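Local coordinates for protein computational Design of Enzyme (Synthetic construct, PDB 3TP4) that is a computationally designed enzyme on a glycosyl hydrolase family 26 scaffold, probably built to carry an activated serine in a Ser-His-acid catalytic triad, at residues I6-A11 / N212-W217; G105-V110 / G360-T365; D150-A155 / D206-S211; F170-E175 / R198-Y203. All blocks are in the same frame, centred on the assembly; numbering follows the deposited sequence.

Interaction 1. Residues I6-A11 / N212-W217; sequences IAIVDA and NFLYAW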
loop_
_atom_site.group_PDB
_atom_site.type_symbol
_atom_site.label_atom_id
_atom_site.label_comp_id
_atom_site.label_asym_id
_atom_site.label_seq_id
_atom_site.Cartn_x
_atom_site.Cartn_y
_atom_site.Cartn_z
ATOM N N ILE A 6 10.965 -8.370 -15.000
ATOM C CA ILE A 6 9.649 -8.230 -14.383
ATOM C C ILE A 6 9.034 -6.846 -14.525
ATOM O O ILE A 6 9.734 -5.839 -14.628
ATOM C CB ILE A 6 9.663 -8.605 -12.888
ATOM C CG1 ILE A 6 10.652 -7.723 -12.129
ATOM C CG2 ILE A 6 10.005 -10.079 -12.709
ATOM C CD1 ILE A 6 10.571 -7.896 -10.630
ATOM N N ALA A 7 7.707 -6.818 -14.513
ATOM C CA ALA A 7 6.967 -5.570 -14.493
ATOM C C ALA A 7 7.050 -5.015 -13.089
ATOM O O ALA A 7 6.620 -5.659 -12.131
ATOM C CB ALA A 7 5.519 -5.810 -14.878
ATOM N N ILE A 8 7.632 -3.828 -12.966
ATOM C CA ILE A 8 7.763 -3.176 -11.674
ATOM C C ILE A 8 7.416 -1.709 -11.851
ATOM O O ILE A 8 7.798 -1.093 -12.842
ATOM C CB ILE A 8 9.186 -3.328 -11.099
ATOM C CG1 ILE A 8 9.351 -2.494 -9.830
ATOM C CG2 ILE A 8 10.229 -2.930 -12.131
ATOM C CD1 ILE A 8 10.645 -2.818 -9.020
ATOM N N VAL A 9 6.677 -1.156 -10.896
ATOM C CA VAL A 9 6.184 0.216 -11.010
ATOM C C VAL A 9 7.308 1.219 -11.245
ATOM O O VAL A 9 7.199 2.110 -12.093
ATOM C CB VAL A 9 5.334 0.585 -9.780
ATOM C CG1 VAL A 9 5.124 2.087 -9.693
ATOM C CG2 VAL A 9 3.978 -0.146 -9.866
ATOM N N ASP A 10 8.391 1.071 -10.492
ATOM C CA ASP A 10 9.550 1.930 -10.664
ATOM C C ASP A 10 10.611 1.214 -11.498
ATOM O O ASP A 10 11.383 0.398 -10.975
ATOM C CB ASP A 10 10.107 2.347 -9.303
ATOM C CG ASP A 10 11.436 3.069 -9.412
ATOM O OD1 ASP A 10 11.759 3.586 -10.506
ATOM O OD2 ASP A 10 12.161 3.111 -8.400
ATOM N N ALA A 11 10.639 1.519 -12.797
ATOM C CA ALA A 11 11.570 0.854 -13.713
ATOM C C ALA A 11 13.026 1.149 -13.367
ATOM O O ALA A 11 13.929 0.454 -13.840
ATOM C CB ALA A 11 11.279 1.235 -15.168
ATOM N N ASN A 212 13.715 2.785 -3.828
ATOM C CA ASN A 212 13.667 1.560 -3.019
ATOM C C ASN A 212 12.260 1.215 -2.517
ATOM O O ASN A 212 12.108 0.552 -1.490
ATOM C CB ASN A 212 14.685 1.604 -1.853
ATOM C CG ASN A 212 14.460 2.787 -0.917
ATOM O OD1 ASN A 212 14.152 3.889 -1.363
ATOM N ND2 ASN A 212 14.606 2.557 0.387
ATOM N N PHE A 213 11.240 1.662 -3.253
ATOM C CA PHE A 213 9.854 1.311 -2.951
ATOM C C PHE A 213 9.250 0.299 -3.939
ATOM O O PHE A 213 9.449 0.381 -5.165
ATOM C CB PHE A 213 8.946 2.547 -2.945
ATOM C CG PHE A 213 8.968 3.339 -1.668
ATOM C CD1 PHE A 213 9.803 2.993 -0.630
ATOM C CD2 PHE A 213 8.132 4.434 -1.512
ATOM C CE1 PHE A 213 9.813 3.726 0.538
ATOM C CE2 PHE A 213 8.139 5.171 -0.352
ATOM C CZ PHE A 213 8.983 4.816 0.680
ATOM N N LEU A 214 8.500 -0.644 -3.379
ATOM C CA LEU A 214 7.504 -1.411 -4.113
ATOM C C LEU A 214 6.163 -0.863 -3.629
ATOM O O LEU A 214 6.033 -0.485 -2.469
ATOM C CB LEU A 214 7.618 -2.903 -3.793
ATOM C CG LEU A 214 8.941 -3.556 -4.204
ATOM C CD1 LEU A 214 8.994 -5.042 -3.818
ATOM C CD2 LEU A 214 9.190 -3.376 -5.720
ATOM N N TYR A 215 5.178 -0.793 -4.514
ATOM C CA TYR A 215 3.935 -0.102 -4.192
ATOM C C TYR A 215 2.787 -1.067 -3.966
ATOM O O TYR A 215 2.439 -1.842 -4.846
ATOM C CB TYR A 215 3.600 0.935 -5.272
ATOM C CG TYR A 215 4.564 2.099 -5.243
ATOM C CD1 TYR A 215 5.718 2.095 -6.029
ATOM C CD2 TYR A 215 4.344 3.177 -4.402
ATOM C CE1 TYR A 215 6.610 3.148 -5.996
ATOM C CE2 TYR A 215 5.233 4.236 -4.354
ATOM C CZ TYR A 215 6.359 4.215 -5.154
ATOM O OH TYR A 215 7.235 5.268 -5.097
ATOM N N ALA A 216 2.216 -1.022 -2.769
ATOM C CA ALA A 216 1.121 -1.917 -2.418
ATOM C C ALA A 216 -0.210 -1.172 -2.374
ATOM O O ALA A 216 -0.269 0.009 -2.026
ATOM C CB ALA A 216 1.398 -2.608 -1.072
ATOM N N TRP A 217 -1.269 -1.882 -2.743
ATOM C CA TRP A 217 -2.636 -1.380 -2.687
ATOM C C TRP A 217 -3.543 -2.537 -2.300
ATOM O O TRP A 217 -3.502 -3.593 -2.922
ATOM C CB TRP A 217 -3.065 -0.852 -4.056
ATOM C CG TRP A 217 -4.567 -0.702 -4.241
ATOM C CD1 TRP A 217 -5.344 0.378 -3.881
ATOM C CD2 TRP A 217 -5.459 -1.652 -4.851
ATOM N NE1 TRP A 217 -6.667 0.151 -4.248
ATOM C CE2 TRP A 217 -6.758 -1.088 -4.832
ATOM C CE3 TRP A 217 -5.285 -2.928 -5.408
ATOM C CZ2 TRP A 217 -7.866 -1.757 -5.353
ATOM C CZ3 TRP A 217 -6.383 -3.587 -5.915
ATOM C CH2 TRP A 217 -7.661 -3.001 -5.889
HETATM O O HOH W 1 8.116 -0.196 -7.790
HETATM O O HOH W 2 10.997 2.507 -6.157
#

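Interaction 2. Residues G105-V110 / G360-T365; sequences GGVNTV and GAFDRT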
loop_
_atom_site.group_PDB
_atom_site.type_symbol
_atom_site.label_atom_id
_atom_site.label_comp_id
_atom_site.label_asym_id
_atom_site.label_seq_id
_atom_site.Cartn_x
_atom_site.Cartn_y
_atom_site.Cartn_z
ATOM N N GLY A 105 16.867 -9.962 9.134
ATOM C CA GLY A 105 16.557 -10.798 7.985
ATOM C C GLY A 105 15.115 -10.676 7.517
ATOM O O GLY A 105 14.675 -11.407 6.628
ATOM N N GLY A 106 14.376 -9.744 8.110
ATOM C CA GLY A 106 12.983 -9.537 7.748
ATOM C C GLY A 106 12.786 -8.636 6.536
ATOM O O GLY A 106 13.726 -7.973 6.084
ATOM N N VAL A 107 11.557 -8.620 6.015
ATOM C CA VAL A 107 11.147 -7.718 4.934
ATOM C C VAL A 107 10.282 -6.600 5.528
ATOM O O VAL A 107 9.408 -6.848 6.357
ATOM C CB VAL A 107 10.351 -8.476 3.831
ATOM C CG1 VAL A 107 9.747 -7.502 2.799
ATOM C CG2 VAL A 107 11.246 -9.506 3.136
ATOM N N ASN A 108 10.533 -5.367 5.115
ATOM C CA ASN A 108 9.841 -4.226 5.695
ATOM C C ASN A 108 8.655 -3.754 4.862
ATOM O O ASN A 108 8.761 -3.598 3.642
ATOM C CB ASN A 108 10.813 -3.051 5.897
ATOM C CG ASN A 108 11.763 -3.268 7.068
ATOM O OD1 ASN A 108 11.402 -3.034 8.224
ATOM N ND2 ASN A 108 12.984 -3.703 6.775
ATOM N N THR A 109 7.533 -3.517 5.528
ATOM C CA THR A 109 6.413 -2.842 4.887
ATOM C C THR A 109 6.005 -1.613 5.698
ATOM O O THR A 109 5.978 -1.650 6.932
ATOM C CB THR A 109 5.209 -3.771 4.702
ATOM O OG1 THR A 109 4.179 -3.067 3.995
ATOM C CG2 THR A 109 4.670 -4.217 6.052
ATOM N N VAL A 110 5.711 -0.526 4.988
ATOM C CA VAL A 110 5.347 0.749 5.596
ATOM C C VAL A 110 4.047 1.227 4.969
ATOM O O VAL A 110 3.942 1.346 3.742
ATOM C CB VAL A 110 6.431 1.818 5.358
ATOM C CG1 VAL A 110 5.894 3.204 5.715
ATOM C CG2 VAL A 110 7.729 1.485 6.137
ATOM N N GLY A 360 17.579 -15.386 -0.094
ATOM C CA GLY A 360 17.601 -14.988 -1.498
ATOM C C GLY A 360 16.606 -13.884 -1.864
ATOM O O GLY A 360 16.218 -13.750 -3.027
ATOM N N ALA A 361 16.204 -13.079 -0.888
ATOM C CA ALA A 361 15.214 -12.035 -1.144
ATOM C C ALA A 361 15.804 -10.846 -1.891
ATOM O O ALA A 361 15.122 -10.232 -2.716
ATOM C CB ALA A 361 14.561 -11.573 0.154
ATOM N N PHE A 362 17.070 -10.530 -1.622
ATOM C CA PHE A 362 17.628 -9.261 -2.088
ATOM C C PHE A 362 18.799 -9.366 -3.060
ATOM O O PHE A 362 19.228 -8.349 -3.611
ATOM C CB PHE A 362 18.033 -8.380 -0.902
ATOM C CG PHE A 362 16.917 -8.109 0.051
ATOM C CD1 PHE A 362 15.864 -7.282 -0.311
ATOM C CD2 PHE A 362 16.912 -8.685 1.320
ATOM C CE1 PHE A 362 14.819 -7.025 0.568
ATOM C CE2 PHE A 362 15.872 -8.435 2.205
ATOM C CZ PHE A 362 14.819 -7.604 1.828
ATOM N N ASP A 363 19.296 -10.575 -3.294
ATOM C CA ASP A 363 20.545 -10.732 -4.023
ATOM C C ASP A 363 20.332 -11.332 -5.397
ATOM O O ASP A 363 21.275 -11.782 -6.033
ATOM C CB ASP A 363 21.551 -11.563 -3.207
ATOM C CG ASP A 363 21.044 -12.957 -2.885
ATOM O OD1 ASP A 363 19.888 -13.280 -3.220
ATOM O OD2 ASP A 363 21.804 -13.733 -2.278
ATOM N N ARG A 364 19.087 -11.322 -5.860
ATOM C CA ARG A 364 18.773 -11.839 -7.183
ATOM C C ARG A 364 19.193 -10.854 -8.274
ATOM O O ARG A 364 19.317 -9.653 -8.032
ATOM C CB ARG A 364 17.281 -12.186 -7.288
ATOM C CG ARG A 364 16.915 -13.466 -6.542
ATOM C CD ARG A 364 15.601 -13.352 -5.786
ATOM N NE ARG A 364 14.470 -13.859 -6.548
ATOM C CZ ARG A 364 13.785 -14.961 -6.250
ATOM N NH1 ARG A 364 14.113 -15.703 -5.200
ATOM N NH2 ARG A 364 12.767 -15.326 -7.014
ATOM N N THR A 365 19.444 -11.381 -9.464
ATOM C CA THR A 365 19.713 -10.549 -10.626
ATOM C C THR A 365 18.457 -10.504 -11.486
ATOM O O THR A 365 18.072 -11.505 -12.099
ATOM C CB THR A 365 20.895 -11.090 -11.450
ATOM O OG1 THR A 365 22.069 -11.131 -10.627
ATOM C CG2 THR A 365 21.158 -10.186 -12.651
#

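Interaction 3. Residues D150-A155 / D206-S211; sequences DIAELA and DVKGVS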
loop_
_atom_site.group_PDB
_atom_site.type_symbol
_atom_site.label_atom_id
_atom_site.label_comp_id
_atom_site.label_asym_id
_atom_site.label_seq_id
_atom_site.Cartn_x
_atom_site.Cartn_y
_atom_site.Cartn_z
ATOM N N ASP A 150 8.572 13.906 3.625
ATOM C CA ASP A 150 9.031 13.185 4.801
ATOM C C ASP A 150 9.187 11.700 4.483
ATOM O O ASP A 150 10.141 11.052 4.913
ATOM C CB ASP A 150 8.040 13.371 5.951
ATOM C CG ASP A 150 8.158 14.736 6.607
ATOM O OD1 ASP A 150 9.208 15.389 6.425
ATOM O OD2 ASP A 150 7.208 15.146 7.310
ATOM N N ILE A 151 8.245 11.158 3.722
ATOM C CA ILE A 151 8.320 9.750 3.351
ATOM C C ILE A 151 9.539 9.520 2.464
ATOM O O ILE A 151 10.250 8.521 2.612
ATOM C CB ILE A 151 7.006 9.283 2.668
ATOM C CG1 ILE A 151 5.884 9.221 3.715
ATOM C CG2 ILE A 151 7.192 7.921 1.981
ATOM C CD1 ILE A 151 4.502 8.992 3.131
ATOM N N ALA A 152 9.795 10.452 1.549
ATOM C CA ALA A 152 10.967 10.345 0.690
ATOM C C ALA A 152 12.246 10.386 1.544
ATOM O O ALA A 152 13.228 9.692 1.260
ATOM C CB ALA A 152 10.970 11.458 -0.357
ATOM N N GLU A 153 12.221 11.199 2.594
ATOM C CA GLU A 153 13.347 11.285 3.528
ATOM C C GLU A 153 13.584 9.940 4.208
ATOM O O GLU A 153 14.717 9.485 4.348
ATOM C CB GLU A 153 13.054 12.345 4.595
ATOM C CG GLU A 153 13.275 13.776 4.138
ATOM C CD GLU A 153 14.744 14.149 4.104
ATOM O OE1 GLU A 153 15.583 13.286 4.444
ATOM O OE2 GLU A 153 15.061 15.303 3.739
ATOM N N LEU A 154 12.497 9.310 4.636
ATOM C CA LEU A 154 12.589 8.006 5.291
ATOM C C LEU A 154 13.170 6.986 4.328
ATOM O O LEU A 154 14.070 6.217 4.678
ATOM C CB LEU A 154 11.210 7.541 5.758
ATOM C CG LEU A 154 11.171 6.085 6.247
ATOM C CD1 LEU A 154 11.933 5.941 7.556
ATOM C CD2 LEU A 154 9.737 5.596 6.393
ATOM N N ALA A 155 12.641 6.981 3.110
ATOM C CA ALA A 155 13.129 6.081 2.081
ATOM C C ALA A 155 14.645 6.205 1.945
ATOM O O ALA A 155 15.360 5.203 1.965
ATOM C CB ALA A 155 12.438 6.373 0.746
ATOM N N ASP A 206 9.033 10.036 -9.486
ATOM C CA ASP A 206 9.505 10.887 -10.575
ATOM C C ASP A 206 10.013 12.219 -10.066
ATOM O O ASP A 206 10.958 12.781 -10.613
ATOM C CB ASP A 206 8.388 11.134 -11.588
ATOM C CG ASP A 206 7.847 9.852 -12.188
ATOM O OD1 ASP A 206 8.639 8.926 -12.442
ATOM O OD2 ASP A 206 6.627 9.770 -12.413
ATOM N N VAL A 207 9.356 12.749 -9.046
ATOM C CA VAL A 207 9.746 14.043 -8.512
ATOM C C VAL A 207 10.866 13.922 -7.470
ATOM O O VAL A 207 11.824 14.680 -7.511
ATOM C CB VAL A 207 8.546 14.826 -7.937
ATOM C CG1 VAL A 207 9.031 16.095 -7.241
ATOM C CG2 VAL A 207 7.531 15.179 -9.056
ATOM N N LYS A 208 10.758 12.969 -6.546
ATOM C CA LYS A 208 11.761 12.855 -5.480
ATOM C C LYS A 208 12.879 11.849 -5.774
ATOM O O LYS A 208 13.924 11.870 -5.128
ATOM C CB LYS A 208 11.090 12.518 -4.143
ATOM C CG LYS A 208 10.000 13.497 -3.742
ATOM C CD LYS A 208 10.544 14.914 -3.552
ATOM C CE LYS A 208 11.498 14.982 -2.362
ATOM N NZ LYS A 208 11.748 16.391 -1.946
ATOM N N GLY A 209 12.662 10.960 -6.736
ATOM C CA GLY A 209 13.681 9.989 -7.096
ATOM C C GLY A 209 13.784 8.785 -6.170
ATOM O O GLY A 209 14.819 8.117 -6.123
ATOM N N VAL A 210 12.717 8.497 -5.431
ATOM C CA VAL A 210 12.699 7.315 -4.577
ATOM C C VAL A 210 12.897 6.071 -5.431
ATOM O O VAL A 210 12.213 5.884 -6.437
ATOM C CB VAL A 210 11.379 7.200 -3.785
ATOM C CG1 VAL A 210 11.278 5.836 -3.086
ATOM C CG2 VAL A 210 11.272 8.333 -2.787
ATOM N N SER A 211 13.840 5.219 -5.037
ATOM C CA SER A 211 14.178 4.067 -5.855
ATOM C C SER A 211 14.118 2.744 -5.094
ATOM O O SER A 211 14.437 1.695 -5.652
ATOM C CB SER A 211 15.570 4.244 -6.481
ATOM O OG SER A 211 16.567 4.268 -5.473
#

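Interaction 4. Residues F170-E175 / R198-Y203; sequences FRPWHE and RFTVEY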
loop_
_atom_site.group_PDB
_atom_site.type_symbol
_atom_site.label_atom_id
_atom_site.label_comp_id
_atom_site.label_asym_id
_atom_site.label_seq_id
_atom_site.Cartn_x
_atom_site.Cartn_y
_atom_site.Cartn_z
ATOM N N PHE A 170 5.761 -0.147 0.214
ATOM C CA PHE A 170 5.070 1.054 0.672
ATOM C C PHE A 170 3.616 1.002 0.249
ATOM O O PHE A 170 3.324 0.819 -0.929
ATOM C CB PHE A 170 5.720 2.308 0.065
ATOM C CG PHE A 170 5.021 3.574 0.424
ATOM C CD1 PHE A 170 4.852 3.933 1.757
ATOM C CD2 PHE A 170 4.532 4.418 -0.565
ATOM C CE1 PHE A 170 4.210 5.106 2.097
ATOM C CE2 PHE A 170 3.888 5.595 -0.231
ATOM C CZ PHE A 170 3.726 5.941 1.096
ATOM N N ARG A 171 2.713 1.157 1.212
ATOM C CA ARG A 171 1.285 1.067 0.961
ATOM C C ARG A 171 0.615 2.400 1.259
ATOM O O ARG A 171 0.229 2.669 2.403
ATOM C CB ARG A 171 0.653 -0.016 1.834
ATOM C CG ARG A 171 -0.843 -0.152 1.615
ATOM C CD ARG A 171 -1.451 -1.225 2.511
ATOM N NE ARG A 171 -2.858 -1.431 2.180
ATOM C CZ ARG A 171 -3.661 -2.282 2.809
ATOM N NH1 ARG A 171 -3.197 -3.031 3.812
ATOM N NH2 ARG A 171 -4.927 -2.378 2.429
ATOM N N PRO A 172 0.459 3.239 0.227
ATOM C CA PRO A 172 -0.058 4.597 0.460
ATOM C C PRO A 172 -1.589 4.706 0.512
ATOM O O PRO A 172 -2.274 4.365 -0.453
ATOM C CB PRO A 172 0.499 5.387 -0.730
ATOM C CG PRO A 172 0.647 4.382 -1.817
ATOM C CD PRO A 172 0.941 3.045 -1.155
ATOM N N TRP A 173 -2.099 5.185 1.646
ATOM C CA TRP A 173 -3.508 5.567 1.822
ATOM C C TRP A 173 -4.478 4.394 1.905
ATOM O O TRP A 173 -5.188 4.084 0.937
ATOM C CB TRP A 173 -3.941 6.569 0.742
ATOM C CG TRP A 173 -2.900 7.621 0.490
ATOM C CD1 TRP A 173 -2.348 7.957 -0.713
ATOM C CD2 TRP A 173 -2.264 8.454 1.470
ATOM N NE1 TRP A 173 -1.408 8.947 -0.541
ATOM C CE2 TRP A 173 -1.345 9.278 0.786
ATOM C CE3 TRP A 173 -2.395 8.597 2.855
ATOM C CZ2 TRP A 173 -0.556 10.228 1.442
ATOM C CZ3 TRP A 173 -1.596 9.527 3.511
ATOM C CH2 TRP A 173 -0.695 10.336 2.802
ATOM N N HIS A 174 -4.505 3.744 3.069
ATOM C CA HIS A 174 -5.435 2.650 3.317
ATOM C C HIS A 174 -6.184 2.885 4.642
ATOM O O HIS A 174 -5.688 3.566 5.538
ATOM C CB HIS A 174 -4.701 1.297 3.331
ATOM C CG HIS A 174 -3.677 1.188 4.418
ATOM N ND1 HIS A 174 -3.870 0.423 5.548
ATOM C CD2 HIS A 174 -2.469 1.783 4.567
ATOM C CE1 HIS A 174 -2.813 0.531 6.338
ATOM N NE2 HIS A 174 -1.953 1.355 5.767
ATOM N N GLU A 175 -7.379 2.313 4.734
ATOM C CA GLU A 175 -8.293 2.516 5.855
ATOM C C GLU A 175 -7.927 1.633 7.030
ATOM O O GLU A 175 -7.789 0.422 6.875
ATOM C CB GLU A 175 -9.712 2.183 5.389
ATOM C CG GLU A 175 -10.787 2.222 6.472
ATOM C CD GLU A 175 -10.851 3.558 7.202
ATOM O OE1 GLU A 175 -11.522 4.483 6.706
ATOM O OE2 GLU A 175 -10.220 3.682 8.266
ATOM N N ARG A 198 -2.034 7.861 -7.718
ATOM C CA ARG A 198 -1.147 8.054 -8.879
ATOM C C ARG A 198 -0.172 9.204 -8.638
ATOM O O ARG A 198 1.028 9.072 -8.887
ATOM C CB ARG A 198 -1.955 8.276 -10.165
ATOM C CG ARG A 198 -2.690 7.009 -10.655
ATOM C CD ARG A 198 -3.826 7.343 -11.606
ATOM N NE ARG A 198 -4.568 6.154 -12.019
ATOM C CZ ARG A 198 -5.736 6.188 -12.665
ATOM N NH1 ARG A 198 -6.307 7.345 -12.968
ATOM N NH2 ARG A 198 -6.337 5.060 -13.006
ATOM N N PHE A 199 -0.691 10.333 -8.156
ATOM C CA PHE A 199 0.174 11.449 -7.776
ATOM C C PHE A 199 1.191 11.031 -6.734
ATOM O O PHE A 199 2.352 11.404 -6.807
ATOM C CB PHE A 199 -0.629 12.620 -7.217
ATOM C CG PHE A 199 0.232 13.731 -6.683
ATOM C CD1 PHE A 199 0.879 14.601 -7.551
ATOM C CD2 PHE A 199 0.402 13.905 -5.314
ATOM C CE1 PHE A 199 1.675 15.624 -7.069
ATOM C CE2 PHE A 199 1.193 14.931 -4.819
ATOM C CZ PHE A 199 1.840 15.784 -5.697
ATOM N N THR A 200 0.747 10.276 -5.736
ATOM C CA THR A 200 1.653 9.835 -4.686
ATOM C C THR A 200 2.841 9.083 -5.289
ATOM O O THR A 200 4.009 9.309 -4.911
ATOM C CB THR A 200 0.926 8.934 -3.670
ATOM O OG1 THR A 200 -0.035 9.710 -2.940
ATOM C CG2 THR A 200 1.912 8.305 -2.688
ATOM N N VAL A 201 2.539 8.180 -6.218
ATOM C CA VAL A 201 3.578 7.370 -6.843
ATOM C C VAL A 201 4.494 8.250 -7.687
ATOM O O VAL A 201 5.714 8.131 -7.640
ATOM C CB VAL A 201 2.991 6.275 -7.741
ATOM C CG1 VAL A 201 4.088 5.687 -8.608
ATOM C CG2 VAL A 201 2.339 5.170 -6.901
ATOM N N GLU A 202 3.889 9.145 -8.456
ATOM C CA GLU A 202 4.642 10.008 -9.357
ATOM C C GLU A 202 5.500 11.020 -8.586
ATOM O O GLU A 202 6.670 11.232 -8.909
ATOM C CB GLU A 202 3.676 10.693 -10.337
ATOM C CG GLU A 202 3.135 9.702 -11.374
ATOM C CD GLU A 202 1.809 10.104 -11.989
ATOM O OE1 GLU A 202 1.218 11.125 -11.560
ATOM O OE2 GLU A 202 1.361 9.387 -12.915
ATOM N N TYR A 203 4.932 11.625 -7.550
ATOM C CA TYR A 203 5.708 12.555 -6.730
ATOM C C TYR A 203 6.924 11.849 -6.115
ATOM O O TYR A 203 8.053 12.311 -6.263
ATOM C CB TYR A 203 4.854 13.218 -5.642
ATOM C CG TYR A 203 5.599 14.326 -4.915
ATOM C CD1 TYR A 203 5.761 15.570 -5.505
ATOM C CD2 TYR A 203 6.161 14.118 -3.658
ATOM C CE1 TYR A 203 6.444 16.592 -4.863
ATOM C CE2 TYR A 203 6.849 15.136 -2.997
ATOM C CZ TYR A 203 6.988 16.377 -3.619
ATOM O OH TYR A 203 7.661 17.413 -3.009
#

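Interaction 1. Residues I6-A11 / N212-W217
The nearest CA atoms across the contact are those of Val9 and Tyr215, 7.2 Å apart, where an irregular chain passes the strand 213-217 without forming a sheet ladder with it. Two apolar pairs fill the gap. Ile8 has CG1 anti to its backbone N (chi1 173°) and an extended chain beyond it, which carries CD1 to Leu214 CD2 at 3.6 Å; the two side chains cross at about a right angle. Val9 sends the CG1 branch to the Tyr215 ring, 3.7 Å from CD1, and again the side chains run nearly perpendicular. The methyl meets the ring obliquely, near CD1 and CE1. Polar groups are joined through water. One water accepts from Asp10 N and donates to Phe213 O, both at 3.0 Å, while a second donates to Asp10 OD2 (2.6 Å) and to Phe213 O (2.8 Å). The buried carbonyl of Phe213 thus takes two water bonds, and the Asp10 carboxylate is tied to the strand although it makes no direct bond with it. Asp241 links both backbones, its carboxylate oxygens accepting from Val9 N and Tyr215 N. Leu21 of helix 15-27 covers Ile8 and Leu214, helix 190-207 lies against Tyr215 through Tyr197, Val201 and Leu204, and strand 168-174 pairs with 213-217 in the barrel sheet.

Interaction 2. Residues G105-V110 / G360-T365
Phe362 reaches Val107 because its CG lies beside its own backbone N (chi1 -57°), directing the ring at the start of strand 107-113, while Val107 keeps CG1 anti to its backbone N (chi1 172°) and offers the CG2 branch. The contact is light: the leading ring carbon, Phe362 CZ, stands 4.3 Å from Val107 CG2, the methyl approaching obliquely. Beside it the carbonyl oxygen of Gly106 lies at the ring edge, close to the ring plane, 4.4 Å from Phe362 CZ. No hydrogen bond joins the segments, and the backbones stay well apart, with Val107 CA and Ala361 CA at 8.5 Å. Ala361 CB rests 3.9 Å above one face of the neighbouring Phe362 ring, displaced toward its rim, and probably limits how the ring can turn. Leu20 of helix 15-27 touches both Val107 and Phe362, and Asp102 and Pro167 also meet the ring, so the aromatic group fills a site where helices and loops converge. Ser19 of that helix holds the loop 360-365 through Ala361 O and Arg364 N. Gly105, with phi 114°, is the C-prime residue of a Schellman motif ending helix 87-104, Gly106 N bonding to Ala101 O and Gly105 N to Asp102 O. The chain then enters strand 107-113, the helix-to-strand turn of a beta/alpha barrel, here touched by Phe362 from the loop between strands 352-353 and 366-368.

Interaction 3. Residues D150-A155 / D206-S211
Ala152, Val210 and Ala155 bury the most surface here, and the small alanine side chains let the chain that follows helix 190-207 come close to helix 141-157. Ala152 CA and Val210 CA are 6.3 Å apart. Val210 straddles the helix surface with both branches: CG1, anti to the backbone N (chi1 170°), meets Ala155 CB at 4.0 Å, while CG2, on the other side of the branch point, meets Ala152 CB at 4.0 Å and lies equally near Ala152 CA. The two alanines are three residues apart on the helix, close to one turn, so their methyls sit on the same side and receive one methyl each. Ala152 CB is shared, for Lys208 CB comes to it at 3.9 Å. Lys208 CG, beside the backbone N, already lies next to this methyl, and the bends at chi2 and chi3 bring CE back to it before NZ forms a salt bridge with Asp149, just ahead of the segment in helix 141-157. An apolar stem and a charged end therefore grip the same helix, the charged end at the exposed margin. Between Lys208 and Val210, Gly209 adopts positive phi (80°), turning the chain after helix 190-207 toward strand 213-217. Leu204 packs on Ile151 and Ala152 from within helix 190-207. This is the packing of adjacent helices round a beta/alpha barrel, completed by the loop leading into the next barrel strand.

Interaction 4. Residues F170-E175 / R198-Y203
One hydrogen bond carries the polar part of the contact: Trp173 NE1 donates to Thr200 OG1 over 2.9 Å. The bond is nearly straight (N-H...O angle 163°), and the hydroxyl oxygen lies at the indole edge, only 3° out of the ring plane. Thr200 OG1 lies beside its own backbone N (chi1 -68°) and also bonds to Leu196 O, one turn earlier in helix 190-207; this second bond fixes the hydroxyl for its indole partner. Helix 190-207 follows strand 168-174 in the beta/alpha barrel, after the short helix 184-188, and packs on the outside of that strand, whose alternate residues Phe170 and Pro172 face the helix. The apolar part rests on Thr200 CG2, anti to the backbone N. That methyl touches Pro172 CB at 3.8 Å and comes to the edge of the Phe170 ring near its plane, 4.2 Å from CE2, the two side chains crossing at about a right angle. Over one face of the same ring lies Pro172 N, 4.1 Å above the centre. Leu204 also packs on Phe170, Tyr197 on Pro172 and Leu196 on Trp173, while Ile151 and Leu144 of helix 141-157 reach Phe170 and Trp173.

In the fold
From the N terminus, residues 6-11 close a loop of about 200 residues on strand 213-217 in interaction 1. Within that loop, interaction 3 joins helix 141-157 to the end of helix 190-207, and interaction 4, lying within interaction 3, joins strand 168-174 to the same helix. Interaction 2 starts inside the first loop at 105-110 and ends beyond it at 360-365, so it crosses interaction 1 while enclosing 3 and 4. The barrel sheet connects interactions 1, 2 and 4: Val110 O bonds to Arg171 N, and Leu214 O to Phe170 N. Asn212 ND2 to Ala155 O links interactions 1 and 3, and Ile151 packs on both Phe170 and Phe213.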